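Local coordinates for glycosylation Associate Protein 3 (Streptococcus agalactiae serotype V, PDB 6OYC) that probably acts as a carbohydrate-binding, lectin-like component of the Gap123 complex that supports glycosylation and export of proteins through the accessory Sec pathway, at residues L43-S48 with T120-N125; Y6-D11 with F133-L138; F85-F90 with V98-L103; T68-S73 with I108-P113. All blocks are in the same frame, centred on the assembly; numbering follows the deposited sequence.

Contact 1: L43-S48 with T120-N125; sequences LYTWSS and TISLIN
The indole of W46 meets strand 120-125 with its edge, where CE3 lies 3.0 Å from I121 O, close to the ring plane. Over the centre of one indole face sits CD2 of Y44, 3.3 Å above the plane, and the Y44 ring in turn has W46 CD1 at its own edge. The setting is an antiparallel strand pair in the four-stranded sheet of a beta-sandwich, and W46, I121 and L123 point into the interior between its sheets. There W46 and I121 also touch L136 of the facing sheet, and W46 NE1 is bonded to the backbone O of Y8. W46 and I121 form a hydrogen-bonded pair, with W46 N to I121 O at 2.8 Å and I121 N to W46 O at 3.0 Å. At the end of the pair L43 CD1 reaches N125 CB at 3.6 Å. On the other face of the sheet T45 and S122 are a non-hydrogen-bonded pair. T45 OG1 and S122 OG each lie anti to the carbonyl carbon, beside the backbone N (chi1 -68° and -70°), and the side chain of N42 bonds to both. T45 OG1 and S122 OG share a hydrogen bond of 2.6 Å, in which either hydroxyl could be the donor.

Contact 2: Y6-D11 with F133-L138; sequences YIYWDD and FHYLKL
Y6 CG lies anti to its carbonyl carbon (chi1 -71°) and Y135 CG sits between the backbone N and the carbonyl carbon (chi1 58°), and the two tyrosines run side by side in the same direction. The result is an edge-to-face, T-shaped pair within an antiparallel sheet of the beta-sandwich: the edge of Y6 is turned to the face of Y135, with planes at 74° and centroids 5.3 Å apart. K137 stretches out beside Y6 as an extended chain. Its CG lies over one face of the phenol, a CH-pi contact 4.2 Å from the centroid, and its NZ makes a weak bond to Y6 OH. That ammonium has a stronger partner in Y176 OH, beyond the two segments. The backbones are joined at I7 and L136, a hydrogen-bonded pair with I7 N to L136 O and L136 N to I7 O both 2.8 Å long. I7 points to the other face of the sheet, where its CD1 packs on L138 CB and where W46 of the opposing sheet also touches it. H134 and Y135 both face N75 on strand 69-78, a classic beta bulge. On the side of segment 6-11, Y8 CE1 packs at 3.7 Å on Y135 CB. W9 CB lies 3.6 Å from F133 CE2, and the edge of the indole meets F133. A water bridges the two backbones here, accepting from W9 N and donating to H134 O, each at 2.8 Å.

Contact 3: F85-F90 with V98-L103; sequences FVRIEF and VGFELL
R87, whose guanidinium lies flat on the F100 ring across this beta hairpin, is held by a salt bridge to E89 on its own strand. Its NE and NH2 both reach E89 OE1 at 3.0 Å, a side-on grip on a single oxygen that comes from above the carboxylate plane, while OE1 itself is in the guanidinium plane. E89 OE2 has a further partner in S97 OG. The stack is close: R87 CZ stands 3.7 Å from the F100 centroid, 8° off the ring normal, with planes only 11° apart, a cation-pi geometry. Between the backbones, L103 N to V86 O (2.7 Å) and E101 N to I88 O (3.0 Å) each have a reciprocal bond. L102 CD2 packs against the aliphatic part of the arginine, 3.6 Å from R87 CB, and also touches the F85 ring. On the other face V86 CB lies 4.0 Å from L103 CB, and both side chains touch L72 of the second sheet; E101, on the same face, stays exposed. The chemistry thus divides by face: one has an arginine spread on an aromatic ring, its orientation fixed by E89 and its charge probably offset by that carboxylate, and the other gives V86, I88 and L103 to the hydrophobic core.

Contact 4: T68-S73 with I108-P113; sequences TRYSLS and IIFIYP
Y70 and F110 exchange both of their backbone bonds, Y70 N to F110 O at 2.8 Å and F110 N to Y70 O at 2.9 Å. L72 and I108 do the same, with L72 N to I108 O and I108 N to L72 O each 2.9 Å. A further bond, from Y112 N to T68 O at 3.0 Å, carries the ladder past the last residue of strand 107-111, and a backbone bond also links Y112 with G67. The polar backbone atoms at alternate positions of 68-73 turn to the other neighbour: R69 bonds with V141, S71 with E139 and S73 with K137, so this strand is gripped on both flanks. In the gaps between the bonded pairs, carbonyls also receive CA-H contacts, among them I109 CA to Y70 O. The hydroxyl of Y70 is satisfied by R65 N. On the face shared by Y70, L72, I108 and F110, F110 CG sits between the backbone N and the carbonyl carbon (chi1 66°), and Y70 CB makes an off-centre CH-pi contact 4.1 Å from the F110 ring centroid. The two ring planes are inclined at 31°, with the pair oblique. Y70 CE2 also packs on Y112 CB, at 3.9 Å, and L72 CB meets the edge of the F110 ring. On the opposite face R69 CG touches I111 CG1. L72 and F110 face V86 and I88 of the second sheet, an arrangement characteristic of an antiparallel beta-sandwich, consistent with the galactose-binding-domain-like clan to which this family belongs.

Overall arrangement
The four contacts are nested along the chain like shells: contact 2 encloses contact 1, which encloses contact 4, which encloses the hairpin of contact 3. Such antiparallel nesting fits a jelly-roll beta-sandwich. Contacts 1 and 3, with centres about 9 Å apart, lie in the four-stranded sheet, where strands 118-125 and 84-91 are neighbours. Contacts 2 and 4, about 17 Å apart, belong to the six-stranded sheet, where strand 130-140 runs beside 69-78. Across the sandwich contact 1 lies about 10 Å from contact 2, and contact 3 about 10 Å from contact 4. Contact 2 joins the start of the chain to the end of the sandwich, which probably forms a lectin-like domain, separate from the later parallel sheet.

Contact 1: L43-S48 with T120-N125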
# COMPACT_ATOMS: atom_id res chain seq x y z
N LEU C 43 -20.87 2.64 8.40
CA LEU C 43 -20.59 1.83 7.22
C LEU C 43 -19.58 0.73 7.51
O LEU C 43 -19.62 -0.32 6.86
CB LEU C 43 -20.04 2.69 6.08
CG LEU C 43 -20.91 3.84 5.57
CD1 LEU C 43 -20.02 4.88 4.92
CD2 LEU C 43 -21.98 3.33 4.60
N TYR C 44 -18.68 0.97 8.46
CA TYR C 44 -17.62 0.02 8.74
C TYR C 44 -16.92 0.42 10.02
O TYR C 44 -16.74 1.62 10.28
CB TYR C 44 -16.62 -0.06 7.57
CG TYR C 44 -15.69 -1.23 7.75
CD1 TYR C 44 -16.13 -2.52 7.51
CD2 TYR C 44 -14.40 -1.04 8.23
CE1 TYR C 44 -15.30 -3.60 7.71
CE2 TYR C 44 -13.55 -2.12 8.43
CZ TYR C 44 -14.01 -3.40 8.16
OH TYR C 44 -13.19 -4.49 8.37
N THR C 45 -16.52 -0.57 10.81
CA THR C 45 -15.80 -0.32 12.06
C THR C 45 -14.58 -1.23 12.15
O THR C 45 -14.69 -2.45 12.01
CB THR C 45 -16.71 -0.54 13.28
OG1 THR C 45 -17.71 0.48 13.31
CG2 THR C 45 -15.90 -0.44 14.58
N TRP C 46 -13.42 -0.61 12.38
CA TRP C 46 -12.17 -1.28 12.70
C TRP C 46 -11.98 -1.33 14.22
O TRP C 46 -12.45 -0.47 14.95
CB TRP C 46 -10.99 -0.52 12.09
CG TRP C 46 -10.99 -0.42 10.60
CD1 TRP C 46 -10.37 -1.26 9.73
CD2 TRP C 46 -11.60 0.61 9.80
NE1 TRP C 46 -10.56 -0.83 8.43
CE2 TRP C 46 -11.30 0.32 8.45
CE3 TRP C 46 -12.37 1.74 10.10
CZ2 TRP C 46 -11.76 1.11 7.39
CZ3 TRP C 46 -12.81 2.54 9.05
CH2 TRP C 46 -12.51 2.22 7.71
N SER C 47 -11.23 -2.33 14.68
CA SER C 47 -11.10 -2.52 16.13
C SER C 47 -9.67 -2.86 16.53
O SER C 47 -8.95 -3.56 15.80
CB SER C 47 -12.07 -3.61 16.63
OG SER C 47 -11.88 -3.77 18.03
N SER C 48 -9.28 -2.39 17.71
CA SER C 48 -7.96 -2.64 18.28
C SER C 48 -7.87 -3.94 19.08
O SER C 48 -6.78 -4.29 19.55
CB SER C 48 -7.51 -1.45 19.16
OG SER C 48 -7.92 -1.55 20.51
N THR C 120 -11.93 1.89 18.68
CA THR C 120 -12.47 1.53 17.38
C THR C 120 -12.41 2.76 16.48
O THR C 120 -12.38 3.89 16.95
CB THR C 120 -13.93 1.06 17.45
OG1 THR C 120 -14.74 2.16 17.89
CG2 THR C 120 -14.10 -0.13 18.42
N ILE C 121 -12.44 2.53 15.17
CA ILE C 121 -12.57 3.61 14.21
C ILE C 121 -13.70 3.25 13.27
O ILE C 121 -13.74 2.12 12.76
CB ILE C 121 -11.26 3.86 13.43
CG1 ILE C 121 -10.13 4.21 14.41
CG2 ILE C 121 -11.46 4.96 12.44
CD1 ILE C 121 -8.73 4.28 13.77
N SER C 122 -14.62 4.18 13.05
CA SER C 122 -15.82 3.94 12.25
C SER C 122 -15.92 4.94 11.12
O SER C 122 -15.77 6.15 11.33
CB SER C 122 -17.08 4.01 13.11
OG SER C 122 -17.15 2.90 13.98
N LEU C 123 -16.16 4.43 9.92
CA LEU C 123 -16.56 5.25 8.78
C LEU C 123 -18.05 5.52 8.89
O LEU C 123 -18.85 4.59 9.04
CB LEU C 123 -16.26 4.52 7.48
CG LEU C 123 -15.85 5.23 6.20
CD1 LEU C 123 -14.56 6.00 6.42
CD2 LEU C 123 -15.68 4.18 5.08
N ILE C 124 -18.44 6.79 8.85
CA ILE C 124 -19.84 7.16 9.03
C ILE C 124 -20.31 7.98 7.83
O ILE C 124 -19.69 8.99 7.47
CB ILE C 124 -20.06 7.92 10.34
CG1 ILE C 124 -19.58 7.06 11.51
CG2 ILE C 124 -21.52 8.26 10.51
CD1 ILE C 124 -19.78 7.67 12.86
N ASN C 125 -21.41 7.53 7.22
CA ASN C 125 -22.04 8.21 6.09
C ASN C 125 -23.05 9.21 6.62
O ASN C 125 -23.96 8.84 7.38
CB ASN C 125 -22.72 7.20 5.16
CG ASN C 125 -23.29 7.86 3.90
OD1 ASN C 125 -22.72 8.81 3.38
ND2 ASN C 125 -24.41 7.34 3.42

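Contact 2: Y6-D11 with F133-L138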
# COMPACT_ATOMS: atom_id res chain seq x y z
N TYR C 6 -1.71 1.42 7.53
CA TYR C 6 -2.68 1.70 6.50
C TYR C 6 -3.83 0.74 6.70
O TYR C 6 -3.63 -0.46 6.86
CB TYR C 6 -2.07 1.58 5.10
CG TYR C 6 -1.08 2.70 4.75
CD1 TYR C 6 0.24 2.64 5.18
CD2 TYR C 6 -1.47 3.79 3.97
CE1 TYR C 6 1.16 3.67 4.84
CE2 TYR C 6 -0.57 4.82 3.63
CZ TYR C 6 0.74 4.74 4.06
OH TYR C 6 1.64 5.74 3.74
N ILE C 7 -5.04 1.28 6.70
CA ILE C 7 -6.21 0.60 7.22
C ILE C 7 -7.28 0.62 6.14
O ILE C 7 -7.66 1.69 5.65
CB ILE C 7 -6.69 1.29 8.52
CG1 ILE C 7 -5.72 1.00 9.66
CG2 ILE C 7 -8.03 0.84 8.90
CD1 ILE C 7 -5.62 2.17 10.66
N TYR C 8 -7.78 -0.56 5.79
CA TYR C 8 -8.60 -0.77 4.60
C TYR C 8 -9.98 -1.29 4.97
O TYR C 8 -10.17 -1.98 5.98
CB TYR C 8 -7.91 -1.76 3.65
CG TYR C 8 -6.59 -1.23 3.13
CD1 TYR C 8 -6.54 -0.44 1.99
CD2 TYR C 8 -5.40 -1.51 3.79
CE1 TYR C 8 -5.33 0.06 1.52
CE2 TYR C 8 -4.20 -1.02 3.33
CZ TYR C 8 -4.17 -0.24 2.19
OH TYR C 8 -2.95 0.25 1.74
N TRP C 9 -10.96 -0.95 4.14
CA TRP C 9 -12.34 -1.39 4.34
C TRP C 9 -12.49 -2.83 3.85
O TRP C 9 -12.31 -3.11 2.66
CB TRP C 9 -13.31 -0.45 3.62
CG TRP C 9 -14.77 -0.77 3.74
CD1 TRP C 9 -15.34 -1.93 4.20
CD2 TRP C 9 -15.86 0.09 3.38
NE1 TRP C 9 -16.71 -1.84 4.14
CE2 TRP C 9 -17.05 -0.61 3.65
CE3 TRP C 9 -15.94 1.38 2.85
CZ2 TRP C 9 -18.31 -0.07 3.41
CZ3 TRP C 9 -17.20 1.92 2.61
CH2 TRP C 9 -18.37 1.19 2.89
N ASP C 10 -12.81 -3.74 4.77
CA ASP C 10 -13.07 -5.13 4.46
C ASP C 10 -14.58 -5.40 4.36
O ASP C 10 -15.39 -4.74 5.03
CB ASP C 10 -12.44 -6.02 5.52
CG ASP C 10 -12.14 -7.38 5.01
OD1 ASP C 10 -13.06 -8.22 5.03
OD2 ASP C 10 -10.99 -7.60 4.59
N ASP C 11 -14.97 -6.36 3.53
CA ASP C 11 -16.40 -6.58 3.30
C ASP C 11 -17.06 -7.48 4.33
O ASP C 11 -18.30 -7.64 4.29
CB ASP C 11 -16.66 -7.16 1.92
CG ASP C 11 -15.74 -8.29 1.59
OD1 ASP C 11 -14.72 -8.43 2.31
OD2 ASP C 11 -16.06 -9.05 0.64
N PHE C 133 -13.91 4.98 -1.19
CA PHE C 133 -13.03 4.94 -0.03
C PHE C 133 -11.78 4.14 -0.37
O PHE C 133 -11.87 3.04 -0.93
CB PHE C 133 -13.74 4.32 1.17
CG PHE C 133 -12.83 4.08 2.35
CD1 PHE C 133 -12.55 5.10 3.24
CD2 PHE C 133 -12.25 2.83 2.55
CE1 PHE C 133 -11.70 4.88 4.32
CE2 PHE C 133 -11.41 2.60 3.62
CZ PHE C 133 -11.14 3.63 4.52
N HIS C 134 -10.62 4.69 -0.03
CA HIS C 134 -9.34 4.01 -0.27
C HIS C 134 -8.77 3.43 1.02
O HIS C 134 -8.55 2.22 1.10
CB HIS C 134 -8.33 4.96 -0.92
CG HIS C 134 -8.79 5.49 -2.24
ND1 HIS C 134 -9.04 4.67 -3.32
CD2 HIS C 134 -9.10 6.75 -2.64
CE1 HIS C 134 -9.46 5.40 -4.33
NE2 HIS C 134 -9.51 6.67 -3.95
N TYR C 135 -8.53 4.27 2.02
CA TYR C 135 -7.91 3.79 3.25
C TYR C 135 -7.90 4.90 4.28
O TYR C 135 -8.15 6.07 3.99
CB TYR C 135 -6.49 3.27 3.01
CG TYR C 135 -5.52 4.28 2.43
CD1 TYR C 135 -4.98 5.30 3.20
CD2 TYR C 135 -5.12 4.19 1.09
CE1 TYR C 135 -4.07 6.22 2.66
CE2 TYR C 135 -4.22 5.10 0.54
CZ TYR C 135 -3.70 6.11 1.33
OH TYR C 135 -2.80 7.01 0.77
N LEU C 136 -7.59 4.51 5.51
CA LEU C 136 -7.20 5.43 6.54
C LEU C 136 -5.73 5.19 6.85
O LEU C 136 -5.23 4.07 6.68
CB LEU C 136 -8.04 5.26 7.81
CG LEU C 136 -9.56 5.36 7.71
CD1 LEU C 136 -10.15 5.13 9.08
CD2 LEU C 136 -10.02 6.72 7.21
N LYS C 137 -5.04 6.24 7.29
CA LYS C 137 -3.65 6.15 7.72
C LYS C 137 -3.53 6.65 9.16
O LYS C 137 -3.90 7.80 9.46
CB LYS C 137 -2.72 6.94 6.80
CG LYS C 137 -1.23 6.76 7.08
CD LYS C 137 -0.40 7.45 6.00
CE LYS C 137 1.06 7.51 6.37
NZ LYS C 137 1.80 8.43 5.46
N LEU C 138 -3.01 5.80 10.03
CA LEU C 138 -2.81 6.10 11.43
C LEU C 138 -1.32 5.99 11.75
O LEU C 138 -0.72 4.93 11.55
CB LEU C 138 -3.63 5.12 12.29
CG LEU C 138 -3.48 5.19 13.80
CD1 LEU C 138 -4.04 6.53 14.30
CD2 LEU C 138 -4.23 4.02 14.43
O HOH W 1 -10.50 0.23 1.65

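Contact 3: F85-F90 with V98-L103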
# COMPACT_ATOMS: atom_id res chain seq x y z
N PHE C 85 -17.44 11.06 7.24
CA PHE C 85 -16.51 11.37 8.32
C PHE C 85 -16.13 10.10 9.10
O PHE C 85 -16.63 9.00 8.85
CB PHE C 85 -17.07 12.46 9.25
CG PHE C 85 -18.29 12.06 10.03
CD1 PHE C 85 -19.56 12.27 9.50
CD2 PHE C 85 -18.17 11.53 11.30
CE1 PHE C 85 -20.70 11.90 10.22
CE2 PHE C 85 -19.30 11.17 12.03
CZ PHE C 85 -20.57 11.36 11.49
N VAL C 86 -15.19 10.29 10.03
CA VAL C 86 -14.55 9.20 10.73
C VAL C 86 -14.60 9.49 12.23
O VAL C 86 -14.23 10.58 12.68
CB VAL C 86 -13.09 8.99 10.26
CG1 VAL C 86 -12.43 7.88 11.04
CG2 VAL C 86 -13.06 8.66 8.78
N ARG C 87 -15.07 8.51 12.99
CA ARG C 87 -15.16 8.59 14.44
C ARG C 87 -14.21 7.57 15.06
O ARG C 87 -14.35 6.35 14.82
CB ARG C 87 -16.60 8.34 14.88
CG ARG C 87 -16.83 8.42 16.38
CD ARG C 87 -18.35 8.47 16.66
NE ARG C 87 -18.67 8.07 18.04
CZ ARG C 87 -19.51 8.72 18.85
NH1 ARG C 87 -20.13 9.82 18.42
NH2 ARG C 87 -19.73 8.27 20.07
N ILE C 88 -13.25 8.05 15.83
CA ILE C 88 -12.44 7.20 16.68
C ILE C 88 -12.99 7.28 18.09
O ILE C 88 -13.19 8.38 18.63
CB ILE C 88 -10.95 7.59 16.62
CG1 ILE C 88 -10.11 6.71 17.55
CG2 ILE C 88 -10.73 9.05 16.96
CD1 ILE C 88 -8.62 6.77 17.20
N GLU C 89 -13.28 6.13 18.69
CA GLU C 89 -13.88 6.07 20.01
C GLU C 89 -13.05 5.18 20.92
O GLU C 89 -12.57 4.13 20.50
CB GLU C 89 -15.33 5.53 19.94
CG GLU C 89 -16.08 5.66 21.27
CD GLU C 89 -17.59 5.82 21.07
OE1 GLU C 89 -18.09 5.76 19.93
OE2 GLU C 89 -18.29 6.01 22.08
N PHE C 90 -12.90 5.60 22.18
CA PHE C 90 -12.08 4.91 23.16
C PHE C 90 -12.96 4.24 24.22
O PHE C 90 -14.02 4.77 24.59
CB PHE C 90 -11.07 5.88 23.79
CG PHE C 90 -10.34 6.74 22.77
CD1 PHE C 90 -9.38 6.19 21.93
CD2 PHE C 90 -10.66 8.08 22.61
CE1 PHE C 90 -8.72 6.97 20.96
CE2 PHE C 90 -10.00 8.87 21.65
CZ PHE C 90 -9.04 8.31 20.82
N VAL C 98 -15.09 6.07 26.78
CA VAL C 98 -14.45 7.09 27.61
C VAL C 98 -13.98 8.29 26.79
O VAL C 98 -13.32 9.17 27.33
CB VAL C 98 -13.29 6.51 28.45
CG1 VAL C 98 -13.85 5.51 29.47
CG2 VAL C 98 -12.20 5.87 27.57
N GLY C 99 -14.33 8.34 25.52
CA GLY C 99 -14.11 9.52 24.72
C GLY C 99 -14.26 9.21 23.25
O GLY C 99 -14.34 8.05 22.84
N PHE C 100 -14.32 10.28 22.45
CA PHE C 100 -14.21 10.12 21.00
C PHE C 100 -13.75 11.42 20.37
O PHE C 100 -13.74 12.48 21.01
CB PHE C 100 -15.53 9.62 20.39
CG PHE C 100 -16.55 10.71 20.13
CD1 PHE C 100 -17.45 11.10 21.12
CD2 PHE C 100 -16.64 11.30 18.88
CE1 PHE C 100 -18.40 12.08 20.87
CE2 PHE C 100 -17.60 12.28 18.62
CZ PHE C 100 -18.48 12.68 19.61
N GLU C 101 -13.36 11.32 19.10
CA GLU C 101 -12.97 12.45 18.26
C GLU C 101 -13.41 12.18 16.83
O GLU C 101 -13.59 11.02 16.43
CB GLU C 101 -11.46 12.71 18.32
CG GLU C 101 -10.87 12.88 19.73
CD GLU C 101 -11.37 14.14 20.47
OE1 GLU C 101 -11.16 14.26 21.69
OE2 GLU C 101 -11.93 15.04 19.82
N LEU C 102 -13.57 13.25 16.05
CA LEU C 102 -14.10 13.17 14.69
C LEU C 102 -13.12 13.73 13.67
O LEU C 102 -12.54 14.81 13.87
CB LEU C 102 -15.42 13.92 14.54
CG LEU C 102 -16.62 13.40 15.31
CD1 LEU C 102 -17.87 14.20 14.92
CD2 LEU C 102 -16.80 11.91 15.08
N LEU C 103 -12.99 13.02 12.56
CA LEU C 103 -12.23 13.47 11.41
C LEU C 103 -13.23 13.77 10.30
O LEU C 103 -13.97 12.88 9.87
CB LEU C 103 -11.22 12.41 11.00
CG LEU C 103 -10.70 12.31 9.57
CD1 LEU C 103 -9.99 13.58 9.22
CD2 LEU C 103 -9.74 11.13 9.48

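Contact 4: T68-S73 with I108-P113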
# COMPACT_ATOMS: atom_id res chain seq x y z
N THR C 68 0.52 9.37 23.94
CA THR C 68 1.22 9.64 22.69
C THR C 68 0.27 10.32 21.70
O THR C 68 -0.95 10.12 21.76
CB THR C 68 1.80 8.33 22.13
OG1 THR C 68 2.84 7.89 23.00
CG2 THR C 68 2.34 8.46 20.68
N ARG C 69 0.83 11.16 20.84
CA ARG C 69 0.06 11.83 19.79
C ARG C 69 0.03 10.97 18.54
O ARG C 69 1.04 10.40 18.14
CB ARG C 69 0.67 13.18 19.42
CG ARG C 69 0.67 14.23 20.51
CD ARG C 69 1.11 15.61 19.97
NE ARG C 69 2.42 15.58 19.32
CZ ARG C 69 3.58 15.61 19.98
NH1 ARG C 69 3.59 15.68 21.30
NH2 ARG C 69 4.73 15.58 19.31
N TYR C 70 -1.13 10.91 17.89
CA TYR C 70 -1.24 10.22 16.62
C TYR C 70 -1.99 11.06 15.61
O TYR C 70 -2.82 11.92 15.95
CB TYR C 70 -1.93 8.86 16.79
CG TYR C 70 -1.20 7.92 17.72
CD1 TYR C 70 -0.25 7.02 17.23
CD2 TYR C 70 -1.47 7.92 19.09
CE1 TYR C 70 0.41 6.14 18.10
CE2 TYR C 70 -0.82 7.05 19.95
CZ TYR C 70 0.11 6.16 19.45
OH TYR C 70 0.75 5.32 20.33
N SER C 71 -1.69 10.80 14.34
CA SER C 71 -2.37 11.39 13.20
C SER C 71 -3.24 10.35 12.51
O SER C 71 -2.79 9.23 12.23
CB SER C 71 -1.35 11.95 12.20
OG SER C 71 -2.01 12.39 11.04
N LEU C 72 -4.49 10.71 12.24
CA LEU C 72 -5.40 9.88 11.46
C LEU C 72 -5.82 10.65 10.23
O LEU C 72 -6.28 11.79 10.33
CB LEU C 72 -6.63 9.48 12.27
CG LEU C 72 -7.62 8.54 11.58
CD1 LEU C 72 -6.99 7.15 11.40
CD2 LEU C 72 -8.89 8.46 12.42
N SER C 73 -5.64 10.02 9.07
CA SER C 73 -5.92 10.64 7.78
C SER C 73 -6.92 9.79 7.01
O SER C 73 -6.87 8.56 7.08
CB SER C 73 -4.64 10.79 6.95
OG SER C 73 -3.64 11.43 7.70
N ILE C 108 -6.56 14.46 11.46
CA ILE C 108 -6.62 15.00 12.81
C ILE C 108 -5.42 14.46 13.57
O ILE C 108 -4.81 13.46 13.19
CB ILE C 108 -7.93 14.68 13.58
CG1 ILE C 108 -8.11 13.16 13.72
CG2 ILE C 108 -9.15 15.33 12.92
CD1 ILE C 108 -9.35 12.79 14.55
N ILE C 109 -5.09 15.14 14.65
CA ILE C 109 -4.10 14.66 15.59
C ILE C 109 -4.79 14.57 16.94
O ILE C 109 -5.45 15.52 17.36
CB ILE C 109 -2.87 15.58 15.63
CG1 ILE C 109 -2.19 15.57 14.26
CG2 ILE C 109 -1.89 15.10 16.72
CD1 ILE C 109 -0.88 16.34 14.23
N PHE C 110 -4.65 13.43 17.59
CA PHE C 110 -5.28 13.21 18.88
C PHE C 110 -4.25 12.57 19.79
O PHE C 110 -3.27 11.97 19.33
CB PHE C 110 -6.50 12.31 18.77
CG PHE C 110 -6.17 10.89 18.34
CD1 PHE C 110 -6.04 10.56 17.00
CD2 PHE C 110 -5.96 9.89 19.29
CE1 PHE C 110 -5.73 9.27 16.60
CE2 PHE C 110 -5.64 8.59 18.91
CZ PHE C 110 -5.52 8.28 17.55
N ILE C 111 -4.48 12.68 21.10
CA ILE C 111 -3.72 11.94 22.09
C ILE C 111 -4.50 10.70 22.48
O ILE C 111 -5.69 10.78 22.80
CB ILE C 111 -3.42 12.82 23.32
CG1 ILE C 111 -2.22 13.72 23.02
CG2 ILE C 111 -3.15 11.95 24.53
CD1 ILE C 111 -2.28 15.02 23.75
N TYR C 112 -3.86 9.54 22.41
CA TYR C 112 -4.49 8.33 22.91
C TYR C 112 -4.69 8.48 24.41
O TYR C 112 -3.70 8.60 25.14
CB TYR C 112 -3.64 7.10 22.59
CG TYR C 112 -4.30 5.77 22.89
CD1 TYR C 112 -5.45 5.37 22.19
CD2 TYR C 112 -3.77 4.91 23.85
CE1 TYR C 112 -6.05 4.12 22.46
CE2 TYR C 112 -4.35 3.66 24.11
CZ TYR C 112 -5.50 3.28 23.42
OH TYR C 112 -6.07 2.05 23.71
N PRO C 113 -5.93 8.51 24.90
CA PRO C 113 -6.18 8.99 26.26
C PRO C 113 -5.87 7.94 27.33
O PRO C 113 -5.82 6.74 27.06
CB PRO C 113 -7.67 9.32 26.24
CG PRO C 113 -8.23 8.40 25.23
CD PRO C 113 -7.18 8.26 24.16